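PDB 4IO2: glutamate receptor 1 from Adineta vaga, which binds glutamate through its extracellular ligand-binding domain, the part present here, and probably acts as a ligand-gated ion channel. Local coordinates for residues S99-K113 with L195-I209. Residues are numbered along the deposited sequence; the frame is centred on the assembly and turned at random. Where two conformers were deposited one is given.
Sequences SNSISDNSMRILMRK and LTLVGEDFDKSTFGI
Four groups grip the water lodged where strand 103-112 and segment 195-209 part: it accepts from Arg-108 NE and Ile-109 N, and donates to Val-198 O (2.6 Å) and Glu-200 O (2.7 Å). The water bridges the two strands at the beta bulge between the Met-107/Phe-202 and Ile-109/Val-198 pairs, where the register slips by two residues. Arg-108 starts out pointing away from the partner strand, but bends at chi2 and chi3 and brings its guanidinium back. Leu-197 CB lies over the centre of one face, NH2 makes a weak bond to Gly-199 O, and, in one of two Asp-201 conformers, OD1 stands 3.6 Å from NE, well out of the guanidinium plane, a long, charge-only salt bridge. With an alanine in place of Arg-108, the water would probably lose one of its two donors and Leu-197 the flat group packed on its CB. On the other face of the sheet, Met-107 CB sits over the Phe-202 ring, 3.9 Å from its centroid, while CE bends round to CE2 and Ile-109 CG1 packs near CE1; Phe-178 meets the same ring edge-to-face. Farther along, beyond a second bulge, Asn-105 CG is anti to its backbone nitrogen (chi1 -175°), which sets CB over the Phe-207 face and carries the amide past the rim at CE1 and CZ, the planes 30° apart. Its ND2 donates to Ser-205 OG (3.2 Å) and also to Asp-180, a glutamate-binding residue. The two antiparallel segments join the lobes of the clamshell, periplasmic-binding-protein-like domain, and Phe-207 touches the glutamate in its cleft; the Asn-105 amide is thus a second-shell group likely to help orient the Asp-180 carboxylate.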
ATOM      1  N   SER A  99      -7.458  -8.373   2.540  1.00 12.22           N
ATOM      2  CA  SER A  99      -6.604  -8.786   1.449  1.00 12.20           C
ATOM      3  C   SER A  99      -5.436  -7.830   1.271  1.00 13.39           C
ATOM      4  O   SER A  99      -5.407  -6.740   1.807  1.00 14.97           O
ATOM      5  CB  SER A  99      -7.402  -8.823   0.140  1.00 12.37           C
ATOM      6  OG  SER A  99      -7.652  -7.524  -0.387  1.00 12.40           O
ATOM      7  N   ASN A 100      -4.476  -8.232   0.455  0.67 15.10           N
ATOM      8  CA  ASN A 100      -3.463  -7.304  -0.004  0.67 17.01           C
ATOM      9  C   ASN A 100      -4.195  -6.140  -0.641  0.67 16.39           C
ATOM     10  O   ASN A 100      -5.300  -6.276  -1.187  0.67 16.23           O
ATOM     11  CB  ASN A 100      -2.518  -7.995  -0.994  0.67 20.28           C
ATOM     12  CG  ASN A 100      -1.691  -9.047  -0.330  0.67 25.39           C
ATOM     13  OD1 ASN A 100      -1.815 -10.224  -0.623  0.67 27.35           O
ATOM     14  ND2 ASN A 100      -0.842  -8.632   0.600  0.67 31.51           N
ATOM     15  N   SER A 101      -3.579  -4.972  -0.564  1.00 17.12           N
ATOM     16  CA  SER A 101      -4.222  -3.734  -0.969  0.58 17.55           C
ATOM     17  C   SER A 101      -4.617  -3.724  -2.441  1.00 15.82           C
ATOM     18  O   SER A 101      -3.835  -4.189  -3.306  1.00 18.89           O
ATOM     19  CB  SER A 101      -3.247  -2.581  -0.715  0.58 19.16           C
ATOM     20  OG  SER A 101      -3.573  -1.387  -1.439  0.58 20.58           O
ATOM     21  N   ILE A 102      -5.809  -3.184  -2.719  1.00 14.68           N
ATOM     22  CA  ILE A 102      -6.254  -2.899  -4.077  1.00 15.66           C
ATOM     23  C   ILE A 102      -5.910  -1.482  -4.543  1.00 17.01           C
ATOM     24  O   ILE A 102      -5.933  -1.219  -5.752  1.00 20.58           O
ATOM     25  CB  ILE A 102      -7.762  -3.190  -4.277  1.00 16.18           C
ATOM     26  CG1 ILE A 102      -8.642  -2.311  -3.384  1.00 17.43           C
ATOM     27  CG2 ILE A 102      -8.032  -4.716  -4.014  1.00 17.99           C
ATOM     28  CD1 ILE A 102     -10.152  -2.500  -3.746  1.00 20.71           C
ATOM     29  N   SER A 103      -5.593  -0.589  -3.602  1.00 15.93           N
ATOM     30  CA  SER A 103      -5.284   0.801  -3.922  1.00 16.46           C
ATOM     31  C   SER A 103      -4.619   1.464  -2.741  1.00 15.55           C
ATOM     32  O   SER A 103      -4.962   1.141  -1.598  1.00 16.36           O
ATOM     33  CB  SER A 103      -6.582   1.571  -4.253  1.00 18.32           C
ATOM     34  OG  SER A 103      -6.322   2.938  -4.621  1.00 19.62           O
ATOM     35  N   ASP A 104      -3.702   2.377  -3.001  1.00 15.88           N
ATOM     36  CA  ASP A 104      -3.292   3.312  -1.988  1.00 18.04           C
ATOM     37  C   ASP A 104      -4.412   4.322  -1.747  1.00 14.77           C
ATOM     38  O   ASP A 104      -5.398   4.407  -2.478  1.00 16.75           O
ATOM     39  CB  ASP A 104      -1.978   4.006  -2.390  1.00 24.25           C
ATOM     40  CG  ASP A 104      -2.077   4.826  -3.681  1.00 35.64           C
ATOM     41  OD1 ASP A 104      -3.186   5.216  -4.091  1.00 39.49           O
ATOM     42  OD2 ASP A 104      -1.010   5.086  -4.303  1.00 41.89           O
ATOM     43  N   ASN A 105      -4.301   5.033  -0.648  1.00 14.79           N
ATOM     44  CA  ASN A 105      -5.298   6.013  -0.251  1.00 13.51           C
ATOM     45  C   ASN A 105      -4.665   7.023   0.651  1.00 13.17           C
ATOM     46  O   ASN A 105      -3.610   6.784   1.258  1.00 14.92           O
ATOM     47  CB  ASN A 105      -6.483   5.330   0.483  1.00 13.22           C
ATOM     48  CG  ASN A 105      -7.609   6.298   0.804  1.00 12.77           C
ATOM     49  OD1 ASN A 105      -8.138   6.957  -0.077  1.00 12.97           O
ATOM     50  ND2 ASN A 105      -7.978   6.384   2.082  1.00 15.69           N
ATOM     51  N   SER A 106      -5.349   8.152   0.747  1.00 14.06           N
ATOM     52  CA  SER A 106      -5.045   9.197   1.723  1.00 14.76           C
ATOM     53  C   SER A 106      -6.297  10.083   1.745  1.00 12.70           C
ATOM     54  O   SER A 106      -7.234   9.890   0.946  1.00 13.65           O
ATOM     55  CB  SER A 106      -3.816   9.994   1.334  1.00 17.53           C
ATOM     56  OG  SER A 106      -4.028  10.570   0.057  1.00 19.81           O
ATOM     57  N   MET A 107      -6.353  10.995   2.698  1.00 14.42           N
ATOM     58  CA  MET A 107      -7.501  11.898   2.821  1.00 13.12           C
ATOM     59  C   MET A 107      -7.108  13.312   2.496  1.00 13.57           C
ATOM     60  O   MET A 107      -5.932  13.679   2.582  1.00 16.33           O
ATOM     61  CB  MET A 107      -8.160  11.852   4.218  1.00 13.73           C
ATOM     62  CG  MET A 107      -8.705  10.492   4.566  1.00 17.21           C
ATOM     63  SD  MET A 107      -9.693  10.521   6.082  1.00 18.83           S
ATOM     64  CE  MET A 107      -8.434  10.512   7.326  1.00 21.94           C
ATOM     65  N   ARG A 108      -8.114  14.077   2.070  1.00 14.11           N
ATOM     66  CA  ARG A 108      -7.991  15.503   1.858  1.00 17.07           C
ATOM     67  C   ARG A 108      -9.058  16.254   2.588  1.00 16.16           C
ATOM     68  O   ARG A 108     -10.065  15.703   2.974  1.00 15.18           O
ATOM     69  CB  ARG A 108      -7.989  15.859   0.374  1.00 20.49           C
ATOM     70  CG  ARG A 108      -6.705  15.280  -0.299  1.00 26.09           C
ATOM     71  CD  ARG A 108      -6.136  16.034  -1.411  1.00 26.03           C
ATOM     72  NE  ARG A 108      -5.814  17.399  -1.057  1.00 25.54           N
ATOM     73  CZ  ARG A 108      -5.663  18.319  -1.983  1.00 26.30           C
ATOM     74  NH1 ARG A 108      -5.852  17.968  -3.268  1.00 26.71           N
ATOM     75  NH2 ARG A 108      -5.390  19.564  -1.630  1.00 25.59           N
ATOM     76  N   ILE A 109      -8.780  17.530   2.839  1.00 16.56           N
ATOM     77  CA  ILE A 109      -9.768  18.427   3.367  1.00 16.13           C
ATOM     78  C   ILE A 109     -10.682  18.954   2.239  1.00 17.12           C
ATOM     79  O   ILE A 109     -10.192  19.480   1.245  1.00 16.83           O
ATOM     80  CB  ILE A 109      -9.090  19.591   4.078  1.00 18.01           C
ATOM     81  CG1 ILE A 109      -8.217  19.086   5.244  1.00 20.58           C
ATOM     82  CG2 ILE A 109     -10.162  20.588   4.561  1.00 20.84           C
ATOM     83  CD1 ILE A 109      -7.232  20.102   5.814  1.00 24.00           C
ATOM     84  N   LEU A 110     -11.998  18.788   2.428  1.00 14.57           N
ATOM     85  CA  LEU A 110     -13.078  19.219   1.495  1.00 15.25           C
ATOM     86  C   LEU A 110     -13.711  20.485   2.061  1.00 16.63           C
ATOM     87  O   LEU A 110     -14.034  20.540   3.231  1.00 18.89           O
ATOM     88  CB  LEU A 110     -14.142  18.108   1.393  1.00 14.96           C
ATOM     89  CG  LEU A 110     -15.337  18.371   0.463  1.00 14.71           C
ATOM     90  CD1 LEU A 110     -14.914  18.411  -0.961  1.00 15.55           C
ATOM     91  CD2 LEU A 110     -16.440  17.283   0.645  1.00 16.31           C
ATOM     92  N   MET A 111     -13.990  21.446   1.178  1.00 17.28           N
ATOM     93  CA  MET A 111     -14.541  22.733   1.618  1.00 19.12           C
ATOM     94  C   MET A 111     -15.204  23.440   0.446  1.00 18.29           C
ATOM     95  O   MET A 111     -15.034  23.029  -0.702  1.00 19.42           O
ATOM     96  CB  MET A 111     -13.410  23.615   2.143  1.00 20.89           C
ATOM     97  CG  MET A 111     -12.382  24.081   1.090  1.00 21.02           C
ATOM     98  SD  MET A 111     -11.110  25.155   1.830  1.00 24.04           S
ATOM     99  CE  MET A 111     -10.389  25.953   0.398  1.00 24.28           C
ATOM    100  N   ARG A 112     -15.952  24.507   0.721  1.00 19.17           N
ATOM    101  CA  ARG A 112     -16.449  25.380  -0.338  1.00 21.43           C
ATOM    102  C   ARG A 112     -15.310  26.106  -1.010  1.00 23.21           C
ATOM    103  O   ARG A 112     -14.350  26.553  -0.340  1.00 19.96           O
ATOM    104  CB  ARG A 112     -17.363  26.451   0.245  1.00 24.98           C
ATOM    105  CG  ARG A 112     -18.665  25.931   0.810  1.00 24.09           C
ATOM    106  CD  ARG A 112     -19.475  27.127   1.418  1.00 27.15           C
ATOM    107  NE  ARG A 112     -18.724  27.848   2.469  1.00 27.71           N
ATOM    108  CZ  ARG A 112     -18.612  27.462   3.745  1.00 24.94           C
ATOM    109  NH1 ARG A 112     -19.204  26.337   4.159  1.00 24.19           N
ATOM    110  NH2 ARG A 112     -17.879  28.177   4.609  1.00 24.58           N
ATOM    111  N   LYS A 113     -15.430  26.278  -2.322  1.00 22.18           N
ATOM    112  CA  LYS A 113     -14.508  27.170  -3.032  1.00 22.39           C
ATOM    113  C   LYS A 113     -14.405  28.527  -2.352  1.00 21.75           C
ATOM    114  O   LYS A 113     -15.413  29.062  -1.923  1.00 24.21           O
ATOM    115  CB  LYS A 113     -14.917  27.321  -4.492  1.00 24.97           C
ATOM    116  CG  LYS A 113     -14.431  26.184  -5.285  1.00 27.79           C
ATOM    117  CD  LYS A 113     -14.544  26.425  -6.773  1.00 28.77           C
ATOM    118  CE  LYS A 113     -13.928  25.274  -7.539  1.00 30.88           C
ATOM    119  NZ  LYS A 113     -14.128  25.423  -9.018  1.00 32.45           N
ATOM    120  N   LEU A 195     -17.350  22.930  -4.815  1.00 18.46           N
ATOM    121  CA  LEU A 195     -16.603  22.409  -3.670  1.00 18.56           C
ATOM    122  C   LEU A 195     -15.186  22.166  -4.168  1.00 19.66           C
ATOM    123  O   LEU A 195     -14.990  22.005  -5.365  1.00 20.78           O
ATOM    124  CB  LEU A 195     -17.219  21.086  -3.143  1.00 17.38           C
ATOM    125  CG  LEU A 195     -18.617  21.217  -2.559  1.00 19.65           C
ATOM    126  CD1 LEU A 195     -19.111  19.893  -2.009  1.00 19.56           C
ATOM    127  CD2 LEU A 195     -18.716  22.265  -1.456  1.00 22.47           C
ATOM    128  N   THR A 196     -14.219  22.101  -3.258  1.00 18.06           N
ATOM    129  CA  THR A 196     -12.810  21.928  -3.616  1.00 19.63           C
ATOM    130  C   THR A 196     -12.018  21.265  -2.476  1.00 17.06           C
ATOM    131  O   THR A 196     -12.545  21.063  -1.376  1.00 18.02           O
ATOM    132  CB  THR A 196     -12.167  23.278  -4.024  1.00 23.27           C
ATOM    133  OG1 THR A 196     -10.939  23.032  -4.737  1.00 25.60           O
ATOM    134  CG2 THR A 196     -11.928  24.186  -2.810  1.00 23.54           C
ATOM    135  N   LEU A 197     -10.756  20.934  -2.757  1.00 17.61           N
ATOM    136  CA  LEU A 197      -9.865  20.300  -1.800  1.00 16.89           C
ATOM    137  C   LEU A 197      -8.755  21.257  -1.456  1.00 18.60           C
ATOM    138  O   LEU A 197      -8.389  22.098  -2.285  1.00 21.37           O
ATOM    139  CB  LEU A 197      -9.270  19.021  -2.415  1.00 17.11           C
ATOM    140  CG  LEU A 197     -10.311  18.088  -3.075  1.00 18.84           C
ATOM    141  CD1 LEU A 197      -9.652  16.877  -3.672  1.00 19.68           C
ATOM    142  CD2 LEU A 197     -11.344  17.666  -2.056  1.00 18.99           C
ATOM    143  N   VAL A 198      -8.203  21.138  -0.255  1.00 18.28           N
ATOM    144  CA  VAL A 198      -7.110  22.003   0.193  1.00 22.46           C
ATOM    145  C   VAL A 198      -6.147  21.254   1.109  1.00 20.53           C
ATOM    146  O   VAL A 198      -6.538  20.318   1.807  1.00 20.41           O
ATOM    147  CB  VAL A 198      -7.656  23.291   0.914  1.00 24.48           C
ATOM    148  CG1 VAL A 198      -8.244  22.961   2.301  1.00 28.01           C
ATOM    149  CG2 VAL A 198      -6.578  24.415   1.004  1.00 26.98           C
ATOM    150  N   GLY A 199      -4.889  21.685   1.114  1.00 22.84           N
ATOM    151  CA  GLY A 199      -3.919  21.164   2.052  1.00 25.24           C
ATOM    152  C   GLY A 199      -3.192  19.937   1.533  1.00 25.05           C
ATOM    153  O   GLY A 199      -3.517  19.367   0.493  1.00 22.69           O
ATOM    154  N   GLU A 200      -2.196  19.499   2.295  1.00 24.05           N
ATOM    155  CA  GLU A 200      -1.504  18.266   1.968  1.00 24.09           C
ATOM    156  C   GLU A 200      -2.394  17.078   2.256  1.00 21.66           C
ATOM    157  O   GLU A 200      -3.286  17.113   3.096  1.00 21.31           O
ATOM    158  CB  GLU A 200      -0.231  18.149   2.793  1.00 29.64           C
ATOM    159  CG  GLU A 200       0.767  19.276   2.569  1.00 37.33           C
ATOM    160  CD  GLU A 200       1.918  19.198   3.537  1.00 46.87           C
ATOM    161  OE1 GLU A 200       2.136  18.094   4.097  1.00 50.61           O
ATOM    162  OE2 GLU A 200       2.595  20.236   3.746  1.00 51.83           O
ATOM    163  N   ASP A 201      -2.105  15.997   1.556  0.55 21.66           N
ATOM    164  CA  ASP A 201      -2.728  14.714   1.829  0.55 22.95           C
ATOM    165  C   ASP A 201      -2.389  14.319   3.274  0.55 20.14           C
ATOM    166  O   ASP A 201      -1.349  14.748   3.817  0.55 22.26           O
ATOM    167  CB  ASP A 201      -2.233  13.648   0.829  0.55 26.20           C
ATOM    168  CG  ASP A 201      -2.262  14.125  -0.653  0.55 30.18           C
ATOM    169  OD1 ASP A 201      -3.036  15.037  -1.006  0.55 31.52           O
ATOM    170  OD2 ASP A 201      -1.520  13.558  -1.488  0.55 32.90           O
ATOM    171  N   PHE A 202      -3.261  13.531   3.905  1.00 20.01           N
ATOM    172  CA  PHE A 202      -2.945  13.000   5.213  1.00 20.19           C
ATOM    173  C   PHE A 202      -3.532  11.598   5.399  1.00 17.54           C
ATOM    174  O   PHE A 202      -4.370  11.147   4.619  1.00 17.25           O
ATOM    175  CB  PHE A 202      -3.406  13.979   6.300  1.00 20.48           C
ATOM    176  CG  PHE A 202      -4.889  14.253   6.318  1.00 20.37           C
ATOM    177  CD1 PHE A 202      -5.453  15.173   5.454  1.00 22.21           C
ATOM    178  CD2 PHE A 202      -5.735  13.596   7.206  1.00 21.64           C
ATOM    179  CE1 PHE A 202      -6.827  15.425   5.460  1.00 22.42           C
ATOM    180  CE2 PHE A 202      -7.112  13.850   7.212  1.00 22.45           C
ATOM    181  CZ  PHE A 202      -7.654  14.756   6.327  1.00 23.67           C
ATOM    182  N   ASP A 203      -3.108  10.923   6.455  1.00 18.62           N
ATOM    183  CA  ASP A 203      -3.556   9.565   6.766  1.00 17.28           C
ATOM    184  C   ASP A 203      -3.354   8.592   5.613  1.00 17.06           C
ATOM    185  O   ASP A 203      -4.290   7.920   5.171  1.00 16.97           O
ATOM    186  CB  ASP A 203      -5.018   9.541   7.236  1.00 18.03           C
ATOM    187  CG  ASP A 203      -5.355   8.315   8.053  1.00 19.35           C
ATOM    188  OD1 ASP A 203      -4.522   7.891   8.872  1.00 20.42           O
ATOM    189  OD2 ASP A 203      -6.426   7.707   7.831  1.00 20.83           O
ATOM    190  N   LYS A 204      -2.127   8.544   5.129  1.00 18.46           N
ATOM    191  CA  LYS A 204      -1.724   7.587   4.105  0.58 18.64           C
ATOM    192  C   LYS A 204      -2.133   6.204   4.555  1.00 17.67           C
ATOM    193  O   LYS A 204      -1.852   5.774   5.700  1.00 18.80           O
ATOM    194  CB  LYS A 204      -0.217   7.627   3.877  0.58 24.26           C
ATOM    195  CG  LYS A 204       0.321   9.002   3.494  0.58 30.21           C
ATOM    196  CD  LYS A 204      -0.618   9.776   2.602  0.58 33.94           C
ATOM    197  CE  LYS A 204      -0.089  11.182   2.305  0.58 36.29           C
ATOM    198  NZ  LYS A 204       0.953  11.650   3.256  0.58 38.69           N
ATOM    199  N   SER A 205      -2.832   5.509   3.670  1.00 15.23           N
ATOM    200  CA  SER A 205      -3.471   4.273   4.024  1.00 14.46           C
ATOM    201  C   SER A 205      -3.692   3.422   2.766  1.00 12.77           C
ATOM    202  O   SER A 205      -3.186   3.730   1.702  1.00 14.31           O
ATOM    203  CB  SER A 205      -4.791   4.637   4.750  1.00 16.61           C
ATOM    204  OG  SER A 205      -5.583   5.536   3.959  1.00 17.19           O
ATOM    205  N   THR A 206      -4.465   2.361   2.909  1.00 12.51           N
ATOM    206  CA  THR A 206      -4.774   1.466   1.808  1.00 12.21           C
ATOM    207  C   THR A 206      -6.226   1.048   1.841  1.00 11.58           C
ATOM    208  O   THR A 206      -6.842   1.090   2.909  1.00 11.93           O
ATOM    209  CB  THR A 206      -3.903   0.185   1.879  1.00 15.33           C
ATOM    210  OG1 THR A 206      -4.095  -0.453   3.160  1.00 17.18           O
ATOM    211  CG2 THR A 206      -2.397   0.485   1.705  1.00 15.35           C
ATOM    212  N   PHE A 207      -6.741   0.610   0.719  1.00 10.56           N
ATOM    213  CA  PHE A 207      -8.024  -0.063   0.624  1.00 10.67           C
ATOM    214  C   PHE A 207      -7.739  -1.549   0.458  1.00 10.73           C
ATOM    215  O   PHE A 207      -6.832  -1.936  -0.298  1.00 12.41           O
ATOM    216  CB  PHE A 207      -8.827   0.372  -0.578  1.00 11.89           C
ATOM    217  CG  PHE A 207      -9.281   1.823  -0.562  1.00  9.94           C
ATOM    218  CD1 PHE A 207      -9.537   2.513   0.607  1.00 11.24           C
ATOM    219  CD2 PHE A 207      -9.510   2.484  -1.758  1.00 12.03           C
ATOM    220  CE1 PHE A 207      -9.972   3.834   0.578  1.00 12.61           C
ATOM    221  CE2 PHE A 207      -9.963   3.804  -1.793  1.00 12.65           C
ATOM    222  CZ  PHE A 207     -10.198   4.475  -0.629  1.00 12.92           C
ATOM    223  N   GLY A 208      -8.503  -2.393   1.151  1.00 10.60           N
ATOM    224  CA  GLY A 208      -8.367  -3.838   1.047  1.00 11.30           C
ATOM    225  C   GLY A 208      -9.725  -4.463   0.962  1.00 11.26           C
ATOM    226  O   GLY A 208     -10.721  -3.893   1.418  1.00 12.57           O
ATOM    227  N   ILE A 209      -9.753  -5.676   0.419  1.00 10.05           N
ATOM    228  CA  ILE A 209     -10.970  -6.487   0.446  1.00 10.48           C
ATOM    229  C   ILE A 209     -11.118  -7.074   1.856  1.00 10.35           C
ATOM    230  O   ILE A 209     -10.183  -7.636   2.389  1.00 12.08           O
ATOM    231  CB  ILE A 209     -10.929  -7.580  -0.644  1.00 10.84           C
ATOM    232  CG1 ILE A 209     -10.942  -6.886  -2.008  1.00 12.62           C
ATOM    233  CG2 ILE A 209     -12.127  -8.518  -0.484  1.00 12.34           C
ATOM    234  CD1 ILE A 209     -10.876  -7.855  -3.182  1.00 13.80           C
TER
HETATM  235  O   HOH W   1      -5.756  17.838   2.141  1.00 22.58           O